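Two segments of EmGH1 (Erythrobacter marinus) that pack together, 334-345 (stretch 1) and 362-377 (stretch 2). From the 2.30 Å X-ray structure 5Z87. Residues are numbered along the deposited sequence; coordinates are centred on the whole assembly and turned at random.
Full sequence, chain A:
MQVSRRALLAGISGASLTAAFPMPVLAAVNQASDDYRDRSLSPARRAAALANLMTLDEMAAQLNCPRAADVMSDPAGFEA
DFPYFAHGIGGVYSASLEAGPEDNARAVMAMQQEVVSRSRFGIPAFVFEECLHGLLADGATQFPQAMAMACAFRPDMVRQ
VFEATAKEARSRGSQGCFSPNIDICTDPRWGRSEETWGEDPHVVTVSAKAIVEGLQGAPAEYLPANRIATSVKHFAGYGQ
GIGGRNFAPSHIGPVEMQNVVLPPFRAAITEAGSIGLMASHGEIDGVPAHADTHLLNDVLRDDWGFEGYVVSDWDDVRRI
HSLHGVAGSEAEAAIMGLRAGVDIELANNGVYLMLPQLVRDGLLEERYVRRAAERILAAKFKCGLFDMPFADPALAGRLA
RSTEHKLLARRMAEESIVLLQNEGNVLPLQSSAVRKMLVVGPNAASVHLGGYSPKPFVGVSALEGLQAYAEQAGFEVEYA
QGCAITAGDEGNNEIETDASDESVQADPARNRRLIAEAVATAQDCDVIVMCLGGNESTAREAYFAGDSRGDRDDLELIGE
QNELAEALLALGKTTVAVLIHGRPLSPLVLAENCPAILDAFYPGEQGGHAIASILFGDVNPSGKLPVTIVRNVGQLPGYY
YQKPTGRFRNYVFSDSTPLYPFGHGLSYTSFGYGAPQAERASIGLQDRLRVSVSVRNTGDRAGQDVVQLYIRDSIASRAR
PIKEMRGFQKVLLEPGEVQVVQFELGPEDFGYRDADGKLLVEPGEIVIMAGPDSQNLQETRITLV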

ATOM      1  N   ALA A 334       2.465   5.819 -30.222  1.00 24.15           N
ATOM      2  CA  ALA A 334       3.759   6.279 -30.718  1.00 22.58           C
ATOM      3  C   ALA A 334       3.907   7.782 -30.526  1.00 20.54           C
ATOM      4  O   ALA A 334       4.946   8.253 -30.047  1.00 22.07           O
ATOM      5  N   ILE A 335       2.849   8.547 -30.827  1.00 23.26           N
ATOM      6  CA  ILE A 335       2.930  10.005 -30.728  1.00 17.03           C
ATOM      7  C   ILE A 335       3.088  10.441 -29.276  1.00 25.61           C
ATOM      8  O   ILE A 335       3.905  11.317 -28.961  1.00 21.72           O
ATOM      9  N   MET A 336       2.302   9.849 -28.369  1.00 20.78           N
ATOM     10  CA  MET A 336       2.414  10.195 -26.951  1.00 20.93           C
ATOM     11  C   MET A 336       3.810   9.900 -26.409  1.00 21.14           C
ATOM     12  O   MET A 336       4.419  10.748 -25.745  1.00 21.66           O
ATOM     13  N   GLY A 337       4.336   8.696 -26.678  1.00 18.70           N
ATOM     14  CA  GLY A 337       5.668   8.363 -26.188  1.00 17.97           C
ATOM     15  C   GLY A 337       6.754   9.293 -26.714  1.00 22.51           C
ATOM     16  O   GLY A 337       7.626   9.746 -25.961  1.00 21.90           O
ATOM     17  N   LEU A 338       6.727   9.583 -28.015  1.00 20.03           N
ATOM     18  CA  LEU A 338       7.776  10.418 -28.596  1.00 23.93           C
ATOM     19  C   LEU A 338       7.714  11.847 -28.060  1.00 19.04           C
ATOM     20  O   LEU A 338       8.740  12.416 -27.660  1.00 20.08           O
ATOM     21  N   ARG A 339       6.513  12.440 -28.020  1.00 23.63           N
ATOM     22  CA  ARG A 339       6.409  13.806 -27.504  1.00 22.04           C
ATOM     23  C   ARG A 339       6.678  13.859 -26.012  1.00 25.77           C
ATOM     24  O   ARG A 339       7.209  14.863 -25.515  1.00 23.30           O
ATOM     25  N   ALA A 340       6.316  12.801 -25.280  1.00 21.44           N
ATOM     26  CA  ALA A 340       6.630  12.783 -23.858  1.00 23.31           C
ATOM     27  C   ALA A 340       8.130  12.814 -23.655  1.00 21.61           C
ATOM     28  O   ALA A 340       8.628  13.504 -22.761  1.00 24.43           O
ATOM     29  N   GLY A 341       8.872  12.085 -24.493  1.00 18.33           N
ATOM     30  CA  GLY A 341      10.311  12.080 -24.370  1.00 16.08           C
ATOM     31  C   GLY A 341      10.981  10.719 -24.410  1.00 19.82           C
ATOM     32  O   GLY A 341      12.138  10.599 -23.996  1.00 20.16           O
ATOM     33  N   VAL A 342      10.280   9.692 -24.887  1.00 18.92           N
ATOM     34  CA  VAL A 342      10.911   8.413 -25.201  1.00 23.44           C
ATOM     35  C   VAL A 342      11.577   8.523 -26.573  1.00 26.95           C
ATOM     36  O   VAL A 342      10.908   8.791 -27.576  1.00 23.35           O
ATOM     37  N   ASP A 343      12.888   8.280 -26.622  1.00 20.01           N
ATOM     38  CA  ASP A 343      13.675   8.479 -27.834  1.00 23.39           C
ATOM     39  C   ASP A 343      13.786   7.224 -28.687  1.00 24.80           C
ATOM     40  O   ASP A 343      13.755   7.321 -29.916  1.00 26.46           O
ATOM     41  N   ILE A 344      13.927   6.046 -28.077  1.00 22.34           N
ATOM     42  CA  ILE A 344      14.106   4.815 -28.830  1.00 17.66           C
ATOM     43  C   ILE A 344      13.210   3.737 -28.236  1.00 23.05           C
ATOM     44  O   ILE A 344      13.140   3.575 -27.013  1.00 22.47           O
ATOM     45  N   GLU A 345      12.513   3.013 -29.105  1.00 21.73           N
ATOM     46  CA  GLU A 345      11.525   2.034 -28.700  1.00 18.83           C
ATOM     47  C   GLU A 345      12.146   0.641 -28.701  1.00 24.35           C
ATOM     48  O   GLU A 345      12.597   0.148 -29.739  1.00 20.79           O
ATOM     49  N   GLY A 362       1.182  14.454 -41.720  1.00 33.45           N
ATOM     50  CA  GLY A 362       0.858  15.687 -41.030  1.00 30.17           C
ATOM     51  C   GLY A 362       0.329  15.535 -39.620  1.00 35.22           C
ATOM     52  O   GLY A 362      -0.084  16.532 -39.017  1.00 31.05           O
ATOM     53  N   LEU A 363       0.336  14.326 -39.069  1.00 36.05           N
ATOM     54  CA  LEU A 363      -0.145  14.087 -37.715  1.00 32.53           C
ATOM     55  C   LEU A 363       0.943  14.227 -36.659  1.00 32.20           C
ATOM     56  O   LEU A 363       0.650  14.053 -35.472  1.00 28.01           O
ATOM     57  N   LEU A 364       2.180  14.540 -37.057  1.00 29.39           N
ATOM     58  CA  LEU A 364       3.309  14.591 -36.135  1.00 28.27           C
ATOM     59  C   LEU A 364       4.384  15.503 -36.713  1.00 27.11           C
ATOM     60  O   LEU A 364       4.710  15.401 -37.897  1.00 30.89           O
ATOM     61  N   GLU A 365       4.944  16.375 -35.882  1.00 30.92           N
ATOM     62  CA  GLU A 365       5.982  17.297 -36.334  1.00 29.80           C
ATOM     63  C   GLU A 365       7.324  16.582 -36.450  1.00 32.24           C
ATOM     64  O   GLU A 365       7.741  15.863 -35.533  1.00 30.63           O
ATOM     65  N   GLU A 366       8.012  16.809 -37.572  1.00 28.29           N
ATOM     66  CA  GLU A 366       9.265  16.106 -37.833  1.00 31.92           C
ATOM     67  C   GLU A 366      10.311  16.415 -36.768  1.00 29.25           C
ATOM     68  O   GLU A 366      11.177  15.576 -36.490  1.00 25.98           O
ATOM     69  N   ARG A 367      10.218  17.584 -36.126  1.00 21.08           N
ATOM     70  CA  ARG A 367      11.219  17.965 -35.140  1.00 25.05           C
ATOM     71  C   ARG A 367      11.292  16.991 -33.957  1.00 29.95           C
ATOM     72  O   ARG A 367      12.333  16.929 -33.296  1.00 30.18           O
ATOM     73  N   TYR A 368      10.226  16.226 -33.682  1.00 27.24           N
ATOM     74  CA  TYR A 368      10.289  15.225 -32.613  1.00 27.81           C
ATOM     75  C   TYR A 368      11.134  14.026 -33.032  1.00 25.98           C
ATOM     76  O   TYR A 368      11.884  13.468 -32.222  1.00 23.71           O
ATOM     77  N   VAL A 369      11.030  13.617 -34.299  1.00 26.46           N
ATOM     78  CA  VAL A 369      11.912  12.577 -34.810  1.00 26.44           C
ATOM     79  C   VAL A 369      13.360  13.027 -34.722  1.00 25.35           C
ATOM     80  O   VAL A 369      14.236  12.267 -34.294  1.00 27.64           O
ATOM     81  N   ARG A 370      13.626  14.285 -35.085  1.00 29.08           N
ATOM     82  CA  ARG A 370      14.988  14.812 -35.068  1.00 26.01           C
ATOM     83  C   ARG A 370      15.513  14.971 -33.642  1.00 29.34           C
ATOM     84  O   ARG A 370      16.694  14.700 -33.375  1.00 24.16           O
ATOM     85  N   ARG A 371      14.656  15.417 -32.713  1.00 25.96           N
ATOM     86  CA  ARG A 371      15.064  15.490 -31.311  1.00 25.86           C
ATOM     87  C   ARG A 371      15.499  14.118 -30.801  1.00 25.05           C
ATOM     88  O   ARG A 371      16.566  13.972 -30.190  1.00 25.94           O
ATOM     89  N   ALA A 372      14.705  13.089 -31.087  1.00 19.87           N
ATOM     90  CA  ALA A 372      15.034  11.755 -30.605  1.00 23.58           C
ATOM     91  C   ALA A 372      16.275  11.201 -31.307  1.00 26.29           C
ATOM     92  O   ALA A 372      17.220  10.743 -30.648  1.00 22.24           O
ATOM     93  N   ALA A 373      16.307  11.254 -32.646  1.00 20.33           N
ATOM     94  CA  ALA A 373      17.434  10.666 -33.372  1.00 20.71           C
ATOM     95  C   ALA A 373      18.753  11.352 -33.031  1.00 24.47           C
ATOM     96  O   ALA A 373      19.809  10.710 -33.041  1.00 24.06           O
ATOM     97  N   GLU A 374      18.722  12.640 -32.692  1.00 22.71           N
ATOM     98  CA  GLU A 374      19.980  13.306 -32.401  1.00 24.62           C
ATOM     99  C   GLU A 374      20.540  12.848 -31.061  1.00 24.75           C
ATOM    100  O   GLU A 374      21.757  12.678 -30.926  1.00 25.72           O
ATOM    101  N   ARG A 375      19.668  12.631 -30.064  1.00 26.52           N
ATOM    102  CA  ARG A 375      20.110  12.077 -28.783  1.00 17.46           C
ATOM    103  C   ARG A 375      20.785  10.729 -28.985  1.00 19.40           C
ATOM    104  O   ARG A 375      21.879  10.478 -28.461  1.00 21.68           O
ATOM    105  N   ILE A 376      20.133   9.854 -29.756  1.00 20.55           N
ATOM    106  CA  ILE A 376      20.667   8.530 -30.066  1.00 21.57           C
ATOM    107  C   ILE A 376      22.045   8.638 -30.713  1.00 24.21           C
ATOM    108  O   ILE A 376      22.998   7.962 -30.305  1.00 23.25           O
ATOM    109  N   LEU A 377      22.158   9.477 -31.750  1.00 30.90           N
ATOM    110  CA  LEU A 377      23.427   9.641 -32.459  1.00 24.91           C
ATOM    111  C   LEU A 377      24.519  10.151 -31.529  1.00 22.53           C
ATOM    112  O   LEU A 377      25.658   9.673 -31.575  1.00 23.96           O
TER

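The two stretches come together as a helix, 334-340, and the turn that follows it, laid against a loop and a second helix. The helix axes approach to 9.8 Å, with 58° between their N-to-C directions. The backbones draw closer along the contact: the CA atoms of Ile-335 and Leu-364 lie 7.1 Å apart, those of Asp-343 and Ala-372 only 4.5 Å. About 677 Å² of surface is buried, both sides summed.

Ala-334 makes no contact with stretch 2. Ile-335 opens the interface. Its CA-to-CB bond points sideways, but the m, t rotamer brings the end of the side chain nearer. Ile-335 CD1 lies 3.6 Å from Leu-363 O, and Ile-335 CG2 is 4.4 Å from Leu-364 CD1. Met-336 and Gly-337 are out of reach.

Leu-338 is the apolar centre of the contact and has the largest covered area. It also starts sideways, and chi1 t with chi2 p brings the end of the side chain nearer to stretch 2. Leu-338 CD2 packs 3.6 Å from Tyr-368 CB, 4.0 Å from Leu-364 CD2 and 4.2 Å from Val-369 CG2. Leu-338 CD1 lies 3.9 Å from Ala-372 CB. Leu-364, itself t, p, thus meets both Ile-335 and Leu-338.

Arg-339 contributes its aliphatic portion. Arg-339 CD sits over one face of the Tyr-368 ring, 3.5 Å from the ring centroid, in a CH-pi contact. Arg-339 CD is also 4.0 Å from Leu-364 CD1. Tyr-368 has chi1 m, and its CA-to-CB bond points toward stretch 1.

The end of the first helix is met by Arg-371. This side chain is extended through chi1 and chi2, both t, then turns at chi3 p. Arg-371 NH2 gives weak hydrogen bonds to two backbone carbonyls, Leu-338 O at 2.9 Å and Arg-339 O at 3.3 Å. Both oxygens lie at the guanidinium edge, near its plane. Water 1 adds a link: it accepts from Arg-371 NE at 2.6 Å and lies 2.9 Å from Tyr-368 O and 3.4 Å from Leu-338 O, the last a weak contact.

Ala-340 points away. Gly-341 leaves the helix with positive phi, where a CB would be jammed against the preceding carbonyl O. Gly-341 CA is 3.9 Å from Arg-371 NH2. Val-342 also points away.

Asp-343 points toward stretch 2 with chi1 m. Asp-343 OD1 forms a salt bridge with Arg-375 NH1 at 2.7 Å, and that NH1 donates a hydrogen bond to it. The carboxylate approaches the guanidinium at its edge, near its plane. Asp-343 OD1 also lies 3.6 Å from Ala-372 CA, where the small alanine side chain accompanies the close backbone approach. Asp-343 OD2 is hydrogen-bonded elsewhere in the structure.

Ile-344 closes the contact. Its CA-to-CB bond points sideways, and Ile-344 CG2 packs 3.6 Å from Ile-376 CD1. Ile-376 is m, m and points toward stretch 1. Glu-345 is out of reach.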

ATOM      1  CB  ALA A 334       3.919   5.889 -32.194  1.00 18.65           C
ATOM      2  CB  ILE A 335       1.703  10.667 -31.378  1.00 20.27           C
ATOM      3  CG1 ILE A 335       1.710  10.438 -32.888  1.00 25.53           C
ATOM      4  CG2 ILE A 335       1.700  12.174 -31.083  1.00 26.38           C
ATOM      5  CD1 ILE A 335       0.487  11.020 -33.601  1.00 25.89           C
ATOM      6  CB  MET A 336       1.360   9.443 -26.142  1.00 20.91           C
ATOM      7  CG  MET A 336      -0.034  10.002 -26.294  1.00 29.82           C
ATOM      8  SD  MET A 336      -1.209   9.134 -25.228  1.00 28.70           S
ATOM      9  CE  MET A 336      -2.736   9.940 -25.719  1.00 25.59           C
ATOM     10  CB  LEU A 338       7.665  10.397 -30.122  1.00 22.78           C
ATOM     11  CG  LEU A 338       8.886  10.931 -30.852  1.00 26.88           C
ATOM     12  CD1 LEU A 338      10.022   9.943 -30.715  1.00 19.09           C
ATOM     13  CD2 LEU A 338       8.536  11.187 -32.324  1.00 26.64           C
ATOM     14  CB  ARG A 339       5.036  14.404 -27.791  1.00 22.52           C
ATOM     15  CG  ARG A 339       4.473  14.067 -29.143  1.00 34.26           C
ATOM     16  CD  ARG A 339       4.388  15.245 -30.054  1.00 37.63           C
ATOM     17  NE  ARG A 339       3.700  16.361 -29.434  1.00 43.48           N
ATOM     18  CZ  ARG A 339       2.383  16.492 -29.402  1.00 54.55           C
ATOM     19  NH1 ARG A 339       1.837  17.553 -28.814  1.00 54.77           N
ATOM     20  NH2 ARG A 339       1.618  15.563 -29.960  1.00 52.00           N
ATOM     21  CB  ALA A 340       6.019  11.554 -23.180  1.00 23.97           C
ATOM     22  CB  VAL A 342       9.892   7.267 -25.190  1.00 19.23           C
ATOM     23  CG1 VAL A 342      10.592   5.963 -25.538  1.00 14.30           C
ATOM     24  CG2 VAL A 342       9.159   7.180 -23.842  1.00 17.47           C
ATOM     25  CB  ASP A 343      15.085   8.971 -27.480  1.00 19.02           C
ATOM     26  CG  ASP A 343      15.067  10.262 -26.703  1.00 23.36           C
ATOM     27  OD1 ASP A 343      14.328  11.185 -27.124  1.00 27.49           O
ATOM     28  OD2 ASP A 343      15.781  10.356 -25.677  1.00 19.65           O
ATOM     29  CB  ILE A 344      15.586   4.371 -28.866  1.00 18.27           C
ATOM     30  CG1 ILE A 344      15.726   3.022 -29.567  1.00 23.95           C
ATOM     31  CG2 ILE A 344      16.182   4.331 -27.487  1.00 17.26           C
ATOM     32  CD1 ILE A 344      17.128   2.753 -30.084  1.00 20.54           C
ATOM     33  CB  GLU A 345      10.311   2.077 -29.622  1.00 19.93           C
ATOM     34  CG  GLU A 345       9.370   0.942 -29.370  1.00 19.62           C
ATOM     35  CD  GLU A 345       8.267   0.899 -30.378  1.00 24.75           C
ATOM     36  OE1 GLU A 345       7.105   0.681 -29.978  1.00 17.60           O
ATOM     37  OE2 GLU A 345       8.561   1.109 -31.573  1.00 26.78           O
ATOM     38  CB  LEU A 363      -0.776  12.694 -37.633  1.00 27.03           C
ATOM     39  CG  LEU A 363      -1.771  12.469 -38.769  1.00 33.82           C
ATOM     40  CD1 LEU A 363      -2.096  10.994 -38.955  1.00 25.75           C
ATOM     41  CD2 LEU A 363      -3.026  13.284 -38.507  1.00 26.44           C
ATOM     42  CB  LEU A 364       3.877  13.184 -35.893  1.00 21.62           C
ATOM     43  CG  LEU A 364       5.149  13.028 -35.047  1.00 33.40           C
ATOM     44  CD1 LEU A 364       4.964  13.554 -33.620  1.00 23.17           C
ATOM     45  CD2 LEU A 364       5.583  11.564 -35.015  1.00 27.56           C
ATOM     46  CB  GLU A 365       6.101  18.483 -35.377  1.00 31.14           C
ATOM     47  CG  GLU A 365       4.933  19.457 -35.455  1.00 40.94           C
ATOM     48  CD  GLU A 365       4.608  20.073 -34.108  1.00 53.11           C
ATOM     49  OE1 GLU A 365       5.246  21.089 -33.750  1.00 56.35           O
ATOM     50  OE2 GLU A 365       3.716  19.537 -33.406  1.00 64.73           O
ATOM     51  CB  GLU A 366       9.779  16.457 -39.237  1.00 27.96           C
ATOM     52  CG  GLU A 366      11.284  16.304 -39.450  1.00 38.28           C
ATOM     53  CD  GLU A 366      11.654  16.080 -40.916  1.00 47.01           C
ATOM     54  OE1 GLU A 366      10.752  16.155 -41.784  1.00 42.72           O
ATOM     55  OE2 GLU A 366      12.848  15.811 -41.194  1.00 41.47           O
ATOM     56  CB  ARG A 367      10.951  19.391 -34.651  1.00 28.33           C
ATOM     57  CG  ARG A 367       9.809  19.530 -33.652  1.00 36.63           C
ATOM     58  CD  ARG A 367       9.750  20.949 -33.093  1.00 44.43           C
ATOM     59  NE  ARG A 367       9.237  21.004 -31.723  1.00 50.72           N
ATOM     60  CZ  ARG A 367       7.968  21.244 -31.414  1.00 54.96           C
ATOM     61  NH1 ARG A 367       7.587  21.279 -30.144  1.00 57.88           N
ATOM     62  NH2 ARG A 367       7.077  21.443 -32.379  1.00 58.55           N
ATOM     63  CB  TYR A 368       8.870  14.789 -32.215  1.00 22.50           C
ATOM     64  CG  TYR A 368       8.145  15.851 -31.415  1.00 31.76           C
ATOM     65  CD1 TYR A 368       8.453  16.069 -30.075  1.00 26.23           C
ATOM     66  CD2 TYR A 368       7.167  16.648 -31.999  1.00 36.20           C
ATOM     67  CE1 TYR A 368       7.810  17.041 -29.337  1.00 26.11           C
ATOM     68  CE2 TYR A 368       6.515  17.632 -31.259  1.00 38.73           C
ATOM     69  CZ  TYR A 368       6.848  17.819 -29.929  1.00 31.12           C
ATOM     70  OH  TYR A 368       6.220  18.789 -29.188  1.00 32.54           O
ATOM     71  CB  VAL A 369      11.513  12.200 -36.245  1.00 26.57           C
ATOM     72  CG1 VAL A 369      12.508  11.219 -36.822  1.00 22.09           C
ATOM     73  CG2 VAL A 369      10.119  11.594 -36.247  1.00 21.91           C
ATOM     74  CB  ARG A 370      15.023  16.146 -35.829  1.00 30.43           C
ATOM     75  CG  ARG A 370      16.183  17.083 -35.502  1.00 25.17           C
ATOM     76  CD  ARG A 370      17.492  16.512 -35.972  1.00 28.36           C
ATOM     77  NE  ARG A 370      18.660  17.318 -35.596  1.00 35.64           N
ATOM     78  CZ  ARG A 370      19.349  18.071 -36.456  1.00 39.87           C
ATOM     79  NH1 ARG A 370      18.966  18.135 -37.729  1.00 27.71           N
ATOM     80  NH2 ARG A 370      20.411  18.764 -36.047  1.00 32.09           N
ATOM     81  CB  ARG A 371      13.920  16.052 -30.458  1.00 23.78           C
ATOM     82  CG  ARG A 371      14.302  16.272 -28.988  1.00 21.05           C
ATOM     83  CD  ARG A 371      13.102  16.750 -28.156  1.00 21.20           C
ATOM     84  NE  ARG A 371      12.054  15.731 -28.017  1.00 20.80           N
ATOM     85  CZ  ARG A 371      11.012  15.837 -27.193  1.00 24.79           C
ATOM     86  NH1 ARG A 371      10.867  16.916 -26.424  1.00 18.60           N
ATOM     87  NH2 ARG A 371      10.113  14.867 -27.134  1.00 24.60           N
ATOM     88  CB  ALA A 372      13.831  10.829 -30.790  1.00 17.50           C
ATOM     89  CB  ALA A 373      17.185  10.708 -34.878  1.00 20.74           C
ATOM     90  CB  GLU A 374      19.812  14.832 -32.446  1.00 22.04           C
ATOM     91  CG  GLU A 374      21.161  15.546 -32.414  1.00 29.39           C
ATOM     92  CD  GLU A 374      21.068  17.052 -32.611  1.00 36.46           C
ATOM     93  OE1 GLU A 374      20.255  17.501 -33.459  1.00 27.19           O
ATOM     94  OE2 GLU A 374      21.816  17.778 -31.907  1.00 29.32           O
ATOM     95  CB  ARG A 375      18.920  11.931 -27.824  1.00 21.39           C
ATOM     96  CG  ARG A 375      18.394  13.233 -27.282  1.00 21.40           C
ATOM     97  CD  ARG A 375      16.897  13.189 -27.067  1.00 23.03           C
ATOM     98  NE  ARG A 375      16.444  14.372 -26.346  1.00 23.40           N
ATOM     99  CZ  ARG A 375      15.210  14.554 -25.886  1.00 23.25           C
ATOM    100  NH1 ARG A 375      14.278  13.629 -26.068  1.00 21.68           N
ATOM    101  NH2 ARG A 375      14.910  15.674 -25.247  1.00 24.09           N
ATOM    102  CB  ILE A 376      19.690   7.775 -30.978  1.00 21.44           C
ATOM    103  CG1 ILE A 376      18.362   7.546 -30.266  1.00 24.20           C
ATOM    104  CG2 ILE A 376      20.315   6.458 -31.451  1.00 23.36           C
ATOM    105  CD1 ILE A 376      18.493   6.630 -29.070  1.00 21.33           C
ATOM    106  CB  LEU A 377      23.239  10.595 -33.635  1.00 24.59           C
ATOM    107  CG  LEU A 377      22.337  10.008 -34.720  1.00 25.85           C
ATOM    108  CD1 LEU A 377      22.057  11.062 -35.785  1.00 27.79           C
ATOM    109  CD2 LEU A 377      22.965   8.766 -35.322  1.00 17.79           C
TER
HETATM  110  O   HOH W   1      11.409  13.649 -29.391  1.00 26.73           O